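Local structure of hypothetical exported protein (Streptococcus pyogenes, 3PSQ) at residues Thr141-Ser146 with Asp196-Val201; Ala98-Phe103 with Ser188-Met193; Asn134-Ile139 with Glu161-Ile166. The protein is a class B sortase involved in pilus assembly, probably a cysteine transpeptidase that joins pilin subunits through an acyl-thioester intermediate. One frame throughout, in Å; residues are numbered along the deposited sequence.

Contact 1 (Thr141-Ser146 with Asp196-Val201)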
ATOM      1  N   THR A 141       7.742  11.861  -1.280  1.00 49.29           N
ATOM      2  CA  THR A 141       7.467  12.428  -2.553  1.00 48.85           C
ATOM      3  C   THR A 141       6.272  13.334  -2.332  1.00 48.65           C
ATOM      4  O   THR A 141       5.959  13.672  -1.194  1.00 48.12           O
ATOM      5  CB  THR A 141       7.240  11.309  -3.602  1.00 48.36           C
ATOM      6  OG1 THR A 141       7.089  11.910  -4.866  1.00 49.68           O
ATOM      7  CG2 THR A 141       5.996  10.475  -3.307  1.00 48.25           C
ATOM      8  N   ASP A 142       5.630  13.775  -3.403  1.00 49.09           N
ATOM      9  CA  ASP A 142       4.420  14.577  -3.224  1.00 49.36           C
ATOM     10  C   ASP A 142       3.291  14.074  -4.127  1.00 48.50           C
ATOM     11  O   ASP A 142       3.486  13.115  -4.908  1.00 49.12           O
ATOM     12  CB  ASP A 142       4.721  16.051  -3.433  1.00 48.65           C
ATOM     13  CG  ASP A 142       5.156  16.350  -4.829  1.00 50.32           C
ATOM     14  OD1 ASP A 142       4.685  15.694  -5.773  1.00 50.75           O
ATOM     15  OD2 ASP A 142       5.968  17.273  -4.991  1.00 54.20           O
ATOM     16  N   ALA A 143       2.131  14.717  -4.021  1.00 47.45           N
ATOM     17  CA  ALA A 143       0.921  14.295  -4.726  1.00 46.39           C
ATOM     18  C   ALA A 143       1.141  14.226  -6.235  1.00 46.73           C
ATOM     19  O   ALA A 143       0.358  13.599  -6.942  1.00 46.03           O
ATOM     20  CB  ALA A 143      -0.246  15.249  -4.402  1.00 45.83           C
ATOM     21  N   PHE A 144       2.224  14.845  -6.719  1.00 46.87           N
ATOM     22  CA  PHE A 144       2.410  15.009  -8.156  1.00 47.71           C
ATOM     23  C   PHE A 144       3.531  14.197  -8.703  1.00 48.42           C
ATOM     24  O   PHE A 144       3.966  14.451  -9.814  1.00 49.32           O
ATOM     25  CB  PHE A 144       2.527  16.499  -8.556  1.00 47.16           C
ATOM     26  CG  PHE A 144       1.365  17.304  -8.067  1.00 47.32           C
ATOM     27  CD1 PHE A 144       0.139  17.295  -8.757  1.00 46.35           C
ATOM     28  CD2 PHE A 144       1.447  17.971  -6.842  1.00 45.48           C
ATOM     29  CE1 PHE A 144      -0.958  17.959  -8.235  1.00 45.00           C
ATOM     30  CE2 PHE A 144       0.367  18.649  -6.336  1.00 43.10           C
ATOM     31  CZ  PHE A 144      -0.839  18.637  -7.021  1.00 44.18           C
ATOM     32  N   ASP A 145       3.988  13.213  -7.915  1.00 48.50           N
ATOM     33  CA  ASP A 145       4.916  12.190  -8.384  1.00 47.73           C
ATOM     34  C   ASP A 145       4.507  11.614  -9.746  1.00 47.87           C
ATOM     35  O   ASP A 145       3.412  11.070  -9.903  1.00 46.64           O
ATOM     36  CB  ASP A 145       5.023  11.058  -7.364  1.00 47.49           C
ATOM     37  CG  ASP A 145       6.220  10.166  -7.629  1.00 47.16           C
ATOM     38  OD1 ASP A 145       6.262   9.550  -8.717  1.00 45.76           O
ATOM     39  OD2 ASP A 145       7.118  10.089  -6.762  1.00 45.54           O
ATOM     40  N   SER A 146       5.395  11.764 -10.723  1.00 48.28           N
ATOM     41  CA  SER A 146       5.084  11.400 -12.116  1.00 48.79           C
ATOM     42  C   SER A 146       5.044   9.888 -12.402  1.00 48.80           C
ATOM     43  O   SER A 146       4.733   9.470 -13.521  1.00 49.62           O
ATOM     44  CB  SER A 146       6.059  12.079 -13.066  1.00 48.30           C
ATOM     45  OG  SER A 146       7.360  11.531 -12.884  1.00 51.36           O
ATOM     46  N   ASP A 196       2.115  19.191  -0.048  1.00 55.82           N
ATOM     47  CA  ASP A 196       1.459  18.158  -0.872  1.00 53.42           C
ATOM     48  C   ASP A 196       2.104  16.802  -0.646  1.00 51.39           C
ATOM     49  O   ASP A 196       2.064  15.935  -1.511  1.00 50.49           O
ATOM     50  CB  ASP A 196       1.558  18.540  -2.350  1.00 53.34           C
ATOM     51  CG  ASP A 196       0.897  19.871  -2.626  1.00 52.99           C
ATOM     52  OD1 ASP A 196      -0.217  20.104  -2.119  1.00 53.68           O
ATOM     53  OD2 ASP A 196       1.467  20.692  -3.343  1.00 54.26           O
ATOM     54  N   GLY A 197       2.687  16.645   0.545  1.00 49.40           N
ATOM     55  CA  GLY A 197       3.629  15.585   0.802  1.00 47.01           C
ATOM     56  C   GLY A 197       2.964  14.242   0.787  1.00 45.76           C
ATOM     57  O   GLY A 197       1.803  14.124   1.232  1.00 44.81           O
ATOM     58  N   ARG A 198       3.675  13.241   0.239  1.00 44.35           N
ATOM     59  CA  ARG A 198       3.190  11.844   0.286  1.00 44.40           C
ATOM     60  C   ARG A 198       4.275  10.923   0.826  1.00 44.01           C
ATOM     61  O   ARG A 198       5.455  11.103   0.540  1.00 44.75           O
ATOM     62  CB  ARG A 198       2.676  11.329  -1.073  1.00 43.27           C
ATOM     63  CG  ARG A 198       1.531  12.103  -1.709  1.00 42.41           C
ATOM     64  CD  ARG A 198       0.203  11.841  -1.036  1.00 40.97           C
ATOM     65  NE  ARG A 198      -0.895  12.598  -1.647  1.00 42.73           N
ATOM     66  CZ  ARG A 198      -1.336  13.784  -1.227  1.00 45.92           C
ATOM     67  NH1 ARG A 198      -0.765  14.374  -0.175  1.00 49.30           N
ATOM     68  NH2 ARG A 198      -2.374  14.391  -1.830  1.00 46.09           N
ATOM     69  N   ILE A 199       3.875   9.944   1.615  1.00 43.28           N
ATOM     70  CA  ILE A 199       4.809   8.915   1.986  1.00 43.58           C
ATOM     71  C   ILE A 199       4.483   7.604   1.250  1.00 43.78           C
ATOM     72  O   ILE A 199       3.314   7.240   1.108  1.00 43.17           O
ATOM     73  CB  ILE A 199       4.862   8.691   3.534  1.00 43.12           C
ATOM     74  CG1 ILE A 199       5.934   7.655   3.865  1.00 43.03           C
ATOM     75  CG2 ILE A 199       3.485   8.304   4.067  1.00 42.11           C
ATOM     76  CD1 ILE A 199       6.280   7.544   5.341  1.00 43.98           C
ATOM     77  N   ILE A 200       5.518   6.893   0.799  1.00 44.29           N
ATOM     78  CA  ILE A 200       5.316   5.562   0.236  1.00 44.29           C
ATOM     79  C   ILE A 200       6.289   4.587   0.904  1.00 45.36           C
ATOM     80  O   ILE A 200       7.487   4.872   0.980  1.00 45.06           O
ATOM     81  CB  ILE A 200       5.581   5.536  -1.300  1.00 44.28           C
ATOM     82  CG1 ILE A 200       4.698   6.563  -2.020  1.00 45.33           C
ATOM     83  CG2 ILE A 200       5.376   4.137  -1.853  1.00 42.71           C
ATOM     84  CD1 ILE A 200       4.909   6.669  -3.525  1.00 44.14           C
ATOM     85  N   VAL A 201       5.758   3.468   1.397  1.00 45.82           N
ATOM     86  CA  VAL A 201       6.534   2.310   1.797  1.00 47.09           C
ATOM     87  C   VAL A 201       6.329   1.225   0.737  1.00 48.34           C
ATOM     88  O   VAL A 201       5.194   0.767   0.474  1.00 48.34           O
ATOM     89  CB  VAL A 201       6.105   1.761   3.159  1.00 46.95           C
ATOM     90  CG1 VAL A 201       6.823   0.429   3.461  1.00 48.22           C
ATOM     91  CG2 VAL A 201       6.399   2.778   4.279  1.00 46.92           C
TER
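Thr141 and Arg198 face each other as an antiparallel hydrogen-bonded pair and form the compact end of this contact. Thr141 N donates to Arg198 O at 3.0 Å on an almost straight path (178°), and Arg198 N returns the bond to Thr141 O at 2.7 Å, approaching from above the carbonyl plane. Their side chains leave on the same face of the sheet, where Thr141 CG2 also packs against Ile200 CD1 at 4.0 Å. Thr141 OG1, anti to the backbone N (chi1 -175°), points back to its own segment and donates to Asp145 OD2 at 2.6 Å; the other oxygen of that carboxylate accepts from His165 NE2 and from the backbone of Leu147 and Leu148. One residue on, Asp142 and Gly197 are a non-hydrogen-bonded pair, and the strand then gives way to a type I turn from Asp142 to Asp145. Ala143 N closes the pairing on Asp196 O at 2.8 Å with a bent N-H (138°), while Asp142 OD1 takes Phe144 N in an Asx turn.

The turn also carries the more open side. Ala143 CB lies over one face of the Arg198 guanidinium, 3.4 Å from NH2, and Arg198 NH1 folds back to Gly197 O, in the guanidinium plane, which would limit the rotation of the group. Farther out, Asp196 OD2 meets the edge of the exposed Phe144 ring, 3.8 Å from CE2, with carboxylate and ring almost perpendicular.

Arg198, the predicted transition-state stabilizer, touches Cys190 of strand 184-190 and Phe149 from the loop after strand 130-142. In the sheet, strand 197-205 runs between strands 184-190 and 130-142.

Contact 2 (Ala98-Phe103 with Ser188-Met193); sequences AGNVMF and STCEDM. With ZN (zinc ion), chain L; EDO (1,2-ethanediol), chain E.
Thr189 and Phe103 bury the most surface here, followed by Asn100, and each meets its partner differently. Thr189 points at the middle of helix 96-102: its OG1 lies 3.2 Å from Gly99 CA, where the lack of a side chain lets helix and strand come this close. The hydroxyl's hydrogen bond is with Ala94 O, just ahead of the helix. The methyl CG2 takes the other branch and packs against Phe103 CB at 3.8 Å.

Phe103 is the first residue to leave helical geometry. Its chi1 of -84° sets CG beside the backbone N, and the ring then meets the strand through its edge, with CD2 3.7 Å from Ser188 O, which lies near the ring plane; Ile92 and Val75 pack on the same side chain.

Asn100 lies on the solvent side. Its amide and the Asp192 carboxylate meet tip to tip and nearly coplanar, and ND2 donates to OD2 at 3.1 Å in an almost straight bond (175°). ND2 also bonds to His96 O, so the amide links the first turn of the helix to the loop after the strand. The other carboxylate oxygen, Asp192 OD1, binds zinc at 1.9 Å. Cys190 SG coordinates the same ion at 2.3 Å, and His96 ND1 and a water are its other ligands. Asn100 is thus in the second shell of the zinc and probably steadies the aspartate.

The arrangement is that of a sortase active site: Cys190, predicted to form the acyl-thioester, follows Thr189, the residue that packs on the helix after the predicted catalytic His95, with the sulfur ligated to zinc in this crystal.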
ATOM      1  N   ALA A  98      -8.517   8.641   6.290  1.00 39.04           N
ATOM      2  CA  ALA A  98      -8.150   7.254   6.488  1.00 39.52           C
ATOM      3  C   ALA A  98      -6.644   7.058   6.695  1.00 40.23           C
ATOM      4  O   ALA A  98      -6.226   6.143   7.396  1.00 40.77           O
ATOM      5  CB  ALA A  98      -8.631   6.382   5.352  1.00 39.61           C
ATOM      6  N   GLY A  99      -5.833   7.910   6.085  1.00 40.61           N
ATOM      7  CA  GLY A  99      -4.406   7.791   6.230  1.00 40.96           C
ATOM      8  C   GLY A  99      -3.995   8.164   7.644  1.00 41.85           C
ATOM      9  O   GLY A  99      -3.227   7.426   8.288  1.00 41.32           O
ATOM     10  N   ASN A 100      -4.474   9.325   8.118  1.00 40.71           N
ATOM     11  CA  ASN A 100      -4.278   9.728   9.499  1.00 40.62           C
ATOM     12  C   ASN A 100      -4.850   8.707  10.487  1.00 40.00           C
ATOM     13  O   ASN A 100      -4.222   8.416  11.479  1.00 40.28           O
ATOM     14  CB  ASN A 100      -4.882  11.119   9.770  1.00 41.41           C
ATOM     15  CG  ASN A 100      -3.908  12.259   9.446  1.00 42.61           C
ATOM     16  OD1 ASN A 100      -3.136  12.678  10.296  1.00 43.63           O
ATOM     17  ND2 ASN A 100      -3.952  12.761   8.211  1.00 42.14           N
ATOM     18  N   VAL A 101      -6.017   8.146  10.207  1.00 39.39           N
ATOM     19  CA  VAL A 101      -6.613   7.173  11.126  1.00 39.03           C
ATOM     20  C   VAL A 101      -5.928   5.774  11.113  1.00 40.36           C
ATOM     21  O   VAL A 101      -5.696   5.183  12.182  1.00 39.39           O
ATOM     22  CB  VAL A 101      -8.130   7.050  10.910  1.00 38.71           C
ATOM     23  CG1 VAL A 101      -8.742   5.989  11.848  1.00 37.80           C
ATOM     24  CG2 VAL A 101      -8.822   8.455  11.132  1.00 38.50           C
ATOM     25  N   MET A 102      -5.574   5.271   9.917  1.00 40.45           N
ATOM     26  CA  MET A 102      -5.132   3.890   9.783  0.50 40.74           C
ATOM     27  C   MET A 102      -3.648   3.692   9.464  1.00 40.65           C
ATOM     28  O   MET A 102      -3.048   2.704   9.901  1.00 41.27           O
ATOM     29  CB  MET A 102      -6.021   3.138   8.791  0.50 40.62           C
ATOM     30  CG  MET A 102      -7.491   3.186   9.169  0.50 41.36           C
ATOM     31  SD  MET A 102      -8.605   2.678   7.834  0.50 40.24           S
ATOM     32  CE  MET A 102      -8.260   0.917   7.788  0.50 43.06           C
ATOM     33  N   PHE A 103      -3.067   4.636   8.733  1.00 40.12           N
ATOM     34  CA  PHE A 103      -1.679   4.584   8.290  1.00 39.29           C
ATOM     35  C   PHE A 103      -0.832   5.625   9.009  1.00 39.96           C
ATOM     36  O   PHE A 103       0.138   6.109   8.443  1.00 39.69           O
ATOM     37  CB  PHE A 103      -1.585   4.857   6.761  1.00 38.63           C
ATOM     38  CG  PHE A 103      -1.818   3.620   5.852  1.00 36.29           C
ATOM     39  CD1 PHE A 103      -1.931   2.349   6.359  1.00 35.80           C
ATOM     40  CD2 PHE A 103      -1.850   3.766   4.450  1.00 37.17           C
ATOM     41  CE1 PHE A 103      -2.105   1.204   5.489  1.00 35.22           C
ATOM     42  CE2 PHE A 103      -2.057   2.659   3.583  1.00 35.19           C
ATOM     43  CZ  PHE A 103      -2.167   1.377   4.113  1.00 33.49           C
ATOM     44  N   SER A 188       0.701   3.737   0.822  1.00 41.50           N
ATOM     45  CA  SER A 188       0.893   5.175   0.726  1.00 41.53           C
ATOM     46  C   SER A 188      -0.265   6.006   1.325  1.00 42.08           C
ATOM     47  O   SER A 188      -1.447   5.608   1.297  1.00 41.90           O
ATOM     48  CB  SER A 188       1.055   5.543  -0.756  1.00 41.36           C
ATOM     49  OG  SER A 188       1.484   6.882  -0.910  1.00 41.41           O
ATOM     50  N   THR A 189       0.093   7.188   1.821  1.00 42.42           N
ATOM     51  CA  THR A 189      -0.871   8.186   2.155  1.00 43.03           C
ATOM     52  C   THR A 189      -0.192   9.558   2.152  1.00 44.07           C
ATOM     53  O   THR A 189       0.923   9.699   1.651  1.00 43.32           O
ATOM     54  CB  THR A 189      -1.625   7.857   3.492  1.00 43.30           C
ATOM     55  OG1 THR A 189      -2.696   8.789   3.657  1.00 42.37           O
ATOM     56  CG2 THR A 189      -0.690   7.875   4.686  1.00 39.14           C
ATOM     57  N   CYS A 190      -0.882  10.569   2.681  1.00 45.59           N
ATOM     58  CA  CYS A 190      -0.298  11.897   2.801  1.00 47.02           C
ATOM     59  C   CYS A 190       0.738  11.998   3.929  1.00 48.82           C
ATOM     60  O   CYS A 190       0.821  11.161   4.817  1.00 47.56           O
ATOM     61  CB  CYS A 190      -1.390  12.929   3.037  1.00 46.24           C
ATOM     62  SG  CYS A 190      -2.343  12.639   4.542  1.00 44.64           S
ATOM     63  N   GLU A 191       1.533  13.049   3.869  1.00 51.93           N
ATOM     64  CA  GLU A 191       2.371  13.414   4.986  1.00 55.62           C
ATOM     65  C   GLU A 191       2.142  14.913   5.202  1.00 56.95           C
ATOM     66  O   GLU A 191       2.799  15.735   4.566  1.00 57.51           O
ATOM     67  CB  GLU A 191       3.828  13.080   4.664  1.00 55.87           C
ATOM     68  CG  GLU A 191       4.773  13.104   5.843  1.00 59.85           C
ATOM     69  CD  GLU A 191       5.860  12.051   5.699  1.00 66.33           C
ATOM     70  OE1 GLU A 191       6.320  11.826   4.542  1.00 67.10           O
ATOM     71  OE2 GLU A 191       6.252  11.446   6.740  1.00 68.86           O
ATOM     72  N   ASP A 192       1.192  15.261   6.075  1.00 58.98           N
ATOM     73  CA  ASP A 192       0.733  16.664   6.236  1.00 60.86           C
ATOM     74  C   ASP A 192       1.765  17.669   6.770  1.00 62.62           C
ATOM     75  O   ASP A 192       1.430  18.845   6.941  1.00 63.28           O
ATOM     76  CB  ASP A 192      -0.516  16.765   7.123  1.00 60.17           C
ATOM     77  CG  ASP A 192      -1.656  15.908   6.629  1.00 60.42           C
ATOM     78  OD1 ASP A 192      -2.001  15.951   5.413  1.00 56.43           O
ATOM     79  OD2 ASP A 192      -2.204  15.171   7.477  1.00 59.93           O
ATOM     80  N   MET A 193       2.994  17.228   7.049  1.00 63.97           N
ATOM     81  CA  MET A 193       3.986  18.214   7.463  0.50 64.95           C
ATOM     82  C   MET A 193       4.755  18.831   6.304  1.00 65.10           C
ATOM     83  O   MET A 193       5.334  19.887   6.479  1.00 66.08           O
ATOM     84  CB  MET A 193       4.941  17.670   8.527  0.50 65.28           C
ATOM     85  CG  MET A 193       4.263  17.348   9.874  0.50 66.99           C
ATOM     86  SD  MET A 193       3.504  18.775  10.723  0.50 71.10           S
ATOM     87  CE  MET A 193       1.745  18.459  10.503  0.50 70.61           C
TER
HETATM   88 ZN    ZN L 316      -3.334  14.655   4.812  0.80 33.51          ZN
HETATM   89  C1  EDO E 240      -0.533   9.551   7.939  1.00 43.78           C
HETATM   90  O1  EDO E 240      -0.695  10.790   8.628  1.00 45.77           O
HETATM   91  C2  EDO E 240       0.957   9.230   7.772  1.00 42.08           C
HETATM   92  O2  EDO E 240       1.763  10.387   7.439  1.00 41.81           O
HETATM   93  O   HOH W   1      -0.729  14.172  10.109  1.00 60.39           O
HETATM   94  O   HOH W   2      -3.629  15.839   2.896  1.00 41.99           O

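Contact 3 (Asn134-Ile139 with Glu161-Ile166); sequences NIFACI and EFLNHI. With ZN (zinc ion), chain O.
Helix 159-167 packs on the face of the sheet over strand 130-142, and Phe136, Ala137 and Ile139 of the strand meet Leu163 and Ile166 of the helix there. The two short segments run at 52° to each other, with their axes 10.6 Å apart at the closest approach. Phe136 and Ala137 both face Ile202 of the neighbouring strand, a classic beta bulge, and both also direct their side chains to the helix, as does Ile139.

Ile166 is the central residue on the helical side. Its CG2, anti to the backbone N, is the methyl that touches both Ala137 and Ile139: it stands 3.8 Å from Ala137 CB and 3.7 Å from Ile139 CD1. The side chains of Ile139 and Ile166 approach at a slant, and Ile166 CG1 adds a further contact with the same Ile139 methyl. One turn earlier Leu163 reaches Phe136, the two side chains crossing at about a right angle, with Leu163 CD2 4.0 Å from Phe136 CE1. In Phe136, chi1 of 65° sets CG between the backbone N and the carbonyl carbon, on the side of the helix. Next to Leu163, Phe162 has Ile166 CD1 over one face of its ring.

His165 takes no part in the packing; its ND1 binds a zinc ion at 1.9 Å.

Aliphatic and aromatic carbon make up the whole interface between these two segments, and most of it is buried. Their contacts are all apolar, so here it is shape and apolar surface, rather than directional bonds, that join strand and helix.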
ATOM      1  N   ASN A 134       8.690  -8.159   0.851  1.00 50.17           N
ATOM      2  CA  ASN A 134       9.948  -7.714   1.451  1.00 50.41           C
ATOM      3  C   ASN A 134      10.149  -6.188   1.244  1.00 50.14           C
ATOM      4  O   ASN A 134      10.324  -5.736   0.109  1.00 49.80           O
ATOM      5  CB  ASN A 134      11.144  -8.465   0.803  1.00 51.01           C
ATOM      6  CG  ASN A 134      11.039  -9.986   0.928  1.00 52.34           C
ATOM      7  OD1 ASN A 134      10.980 -10.521   2.037  1.00 56.90           O
ATOM      8  ND2 ASN A 134      11.021 -10.683  -0.206  1.00 49.56           N
ATOM      9  N   ILE A 135      10.157  -5.410   2.320  1.00 49.46           N
ATOM     10  CA  ILE A 135      10.251  -3.952   2.217  1.00 49.43           C
ATOM     11  C   ILE A 135      11.651  -3.505   1.804  1.00 49.90           C
ATOM     12  O   ILE A 135      12.643  -3.967   2.380  1.00 50.38           O
ATOM     13  CB  ILE A 135       9.870  -3.266   3.580  1.00 49.50           C
ATOM     14  CG1 ILE A 135       8.468  -3.712   4.034  1.00 48.97           C
ATOM     15  CG2 ILE A 135      10.036  -1.734   3.497  1.00 47.69           C
ATOM     16  CD1 ILE A 135       8.097  -3.293   5.453  1.00 49.01           C
ATOM     17  N   PHE A 136      11.767  -2.608   0.832  1.00 49.05           N
ATOM     18  CA  PHE A 136      13.103  -2.126   0.481  1.00 49.30           C
ATOM     19  C   PHE A 136      13.250  -0.612   0.452  1.00 49.60           C
ATOM     20  O   PHE A 136      14.358  -0.135   0.352  1.00 51.17           O
ATOM     21  CB  PHE A 136      13.612  -2.730  -0.838  1.00 49.23           C
ATOM     22  CG  PHE A 136      12.821  -2.325  -2.049  1.00 48.59           C
ATOM     23  CD1 PHE A 136      13.142  -1.176  -2.750  1.00 48.18           C
ATOM     24  CD2 PHE A 136      11.763  -3.102  -2.487  1.00 46.82           C
ATOM     25  CE1 PHE A 136      12.401  -0.792  -3.871  1.00 48.29           C
ATOM     26  CE2 PHE A 136      11.018  -2.737  -3.617  1.00 47.08           C
ATOM     27  CZ  PHE A 136      11.338  -1.595  -4.307  1.00 47.74           C
ATOM     28  N   ALA A 137      12.161   0.153   0.546  1.00 49.29           N
ATOM     29  CA  ALA A 137      12.285   1.618   0.525  1.00 48.54           C
ATOM     30  C   ALA A 137      11.177   2.332   1.284  1.00 48.52           C
ATOM     31  O   ALA A 137      10.027   1.893   1.292  1.00 48.03           O
ATOM     32  CB  ALA A 137      12.337   2.135  -0.914  1.00 48.90           C
ATOM     33  N   CYS A 138      11.550   3.446   1.911  1.00 48.44           N
ATOM     34  CA  CYS A 138      10.607   4.433   2.408  1.00 48.54           C
ATOM     35  C   CYS A 138      10.830   5.711   1.627  1.00 48.68           C
ATOM     36  O   CYS A 138      11.933   6.264   1.641  1.00 48.64           O
ATOM     37  CB  CYS A 138      10.888   4.708   3.879  1.00 49.11           C
ATOM     38  SG  CYS A 138       9.678   5.787   4.648  1.00 48.59           S
ATOM     39  N   ILE A 139       9.789   6.200   0.966  1.00 48.62           N
ATOM     40  CA  ILE A 139       9.911   7.308  -0.005  1.00 48.49           C
ATOM     41  C   ILE A 139       9.202   8.588   0.458  1.00 49.09           C
ATOM     42  O   ILE A 139       8.096   8.537   1.023  1.00 48.81           O
ATOM     43  CB  ILE A 139       9.297   6.848  -1.353  1.00 48.51           C
ATOM     44  CG1 ILE A 139      10.080   5.655  -1.925  1.00 49.95           C
ATOM     45  CG2 ILE A 139       9.125   8.000  -2.353  1.00 48.65           C
ATOM     46  CD1 ILE A 139       9.252   4.726  -2.791  1.00 51.84           C
ATOM     47  N   GLU A 161      14.432   2.423 -14.513  1.00 58.90           N
ATOM     48  CA  GLU A 161      13.873   3.774 -14.304  1.00 59.17           C
ATOM     49  C   GLU A 161      13.017   3.768 -13.012  1.00 57.91           C
ATOM     50  O   GLU A 161      13.029   4.721 -12.238  1.00 57.54           O
ATOM     51  CB  GLU A 161      13.110   4.332 -15.542  1.00 59.49           C
ATOM     52  CG  GLU A 161      12.093   5.522 -15.266  1.00 64.45           C
ATOM     53  CD  GLU A 161      12.583   6.976 -15.596  1.00 69.91           C
ATOM     54  OE1 GLU A 161      13.798   7.308 -15.417  1.00 71.23           O
ATOM     55  OE2 GLU A 161      11.721   7.808 -16.014  1.00 67.81           O
ATOM     56  N   PHE A 162      12.291   2.680 -12.791  1.00 56.97           N
ATOM     57  CA  PHE A 162      11.474   2.491 -11.603  1.00 56.02           C
ATOM     58  C   PHE A 162      12.338   2.522 -10.342  1.00 55.78           C
ATOM     59  O   PHE A 162      12.075   3.288  -9.407  1.00 56.12           O
ATOM     60  CB  PHE A 162      10.714   1.170 -11.737  1.00 55.53           C
ATOM     61  CG  PHE A 162       9.939   0.761 -10.517  1.00 55.28           C
ATOM     62  CD1 PHE A 162       8.748   1.411 -10.167  1.00 57.31           C
ATOM     63  CD2 PHE A 162      10.364  -0.319  -9.743  1.00 54.91           C
ATOM     64  CE1 PHE A 162       8.002   1.019  -9.036  1.00 54.78           C
ATOM     65  CE2 PHE A 162       9.642  -0.729  -8.628  1.00 55.77           C
ATOM     66  CZ  PHE A 162       8.450  -0.053  -8.265  1.00 57.30           C
ATOM     67  N   LEU A 163      13.393   1.728 -10.316  1.00 54.96           N
ATOM     68  CA  LEU A 163      14.231   1.665  -9.127  1.00 54.66           C
ATOM     69  C   LEU A 163      15.043   2.940  -8.889  1.00 55.19           C
ATOM     70  O   LEU A 163      15.250   3.335  -7.745  1.00 55.35           O
ATOM     71  CB  LEU A 163      15.120   0.428  -9.151  1.00 54.69           C
ATOM     72  CG  LEU A 163      14.403  -0.920  -8.977  1.00 52.78           C
ATOM     73  CD1 LEU A 163      15.408  -2.015  -9.123  1.00 53.14           C
ATOM     74  CD2 LEU A 163      13.727  -0.999  -7.608  1.00 48.56           C
ATOM     75  N   ASN A 164      15.463   3.621  -9.948  1.00 55.12           N
ATOM     76  CA  ASN A 164      16.212   4.869  -9.784  0.50 55.87           C
ATOM     77  C   ASN A 164      15.314   6.032  -9.388  1.00 55.77           C
ATOM     78  O   ASN A 164      15.737   6.943  -8.653  1.00 55.73           O
ATOM     79  CB  ASN A 164      17.008   5.241 -11.055  0.50 56.34           C
ATOM     80  CG  ASN A 164      17.920   6.474 -10.847  0.50 58.10           C
ATOM     81  OD1 ASN A 164      17.884   7.108  -9.779  0.50 60.68           O
ATOM     82  ND2 ASN A 164      18.727   6.809 -11.858  0.50 59.15           N
ATOM     83  N   HIS A 165      14.092   6.028  -9.917  1.00 56.07           N
ATOM     84  CA  HIS A 165      13.092   7.002  -9.534  1.00 56.22           C
ATOM     85  C   HIS A 165      12.857   6.916  -8.032  1.00 56.07           C
ATOM     86  O   HIS A 165      12.822   7.934  -7.333  1.00 56.47           O
ATOM     87  CB  HIS A 165      11.767   6.727 -10.245  1.00 56.97           C
ATOM     88  CG  HIS A 165      10.687   7.700  -9.889  1.00 56.66           C
ATOM     89  ND1 HIS A 165      10.530   8.898 -10.542  1.00 58.02           N
ATOM     90  CD2 HIS A 165       9.728   7.662  -8.940  1.00 55.73           C
ATOM     91  CE1 HIS A 165       9.501   9.548 -10.026  1.00 57.23           C
ATOM     92  NE2 HIS A 165       8.998   8.821  -9.052  1.00 54.99           N
ATOM     93  N   ILE A 166      12.685   5.691  -7.554  1.00 56.04           N
ATOM     94  CA  ILE A 166      12.454   5.411  -6.143  1.00 56.25           C
ATOM     95  C   ILE A 166      13.679   5.797  -5.313  1.00 57.68           C
ATOM     96  O   ILE A 166      13.577   6.612  -4.402  1.00 57.44           O
ATOM     97  CB  ILE A 166      12.110   3.919  -5.920  1.00 55.51           C
ATOM     98  CG1 ILE A 166      10.693   3.622  -6.394  1.00 53.08           C
ATOM     99  CG2 ILE A 166      12.317   3.526  -4.461  1.00 54.72           C
ATOM    100  CD1 ILE A 166      10.412   2.127  -6.506  1.00 50.24           C
TER
HETATM  101 ZN    ZN O 324      11.554   9.731 -11.967  1.00 71.15          ZN

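From the N terminus, residues 98-103 come first and wait 84 residues for their partner, so contact 2 closes the longest loop. Within that span strand 130-142 supplies 134-139 to contact 3, whose short loop is completed by 161-166; contact 3 therefore lies wholly within contact 2. The same strand runs on into 141-146, which pairs with 196-201 after the chain has passed 188-193. Contact 1 thus crosses both of the others. Neighbouring strands 130-142, 197-205 and 184-190 join the three, with backbone bonds Ile139 N to Ile200 O and Glu191 N to Gly197 O, and tie helices 96-102 and 159-167 to one sheet.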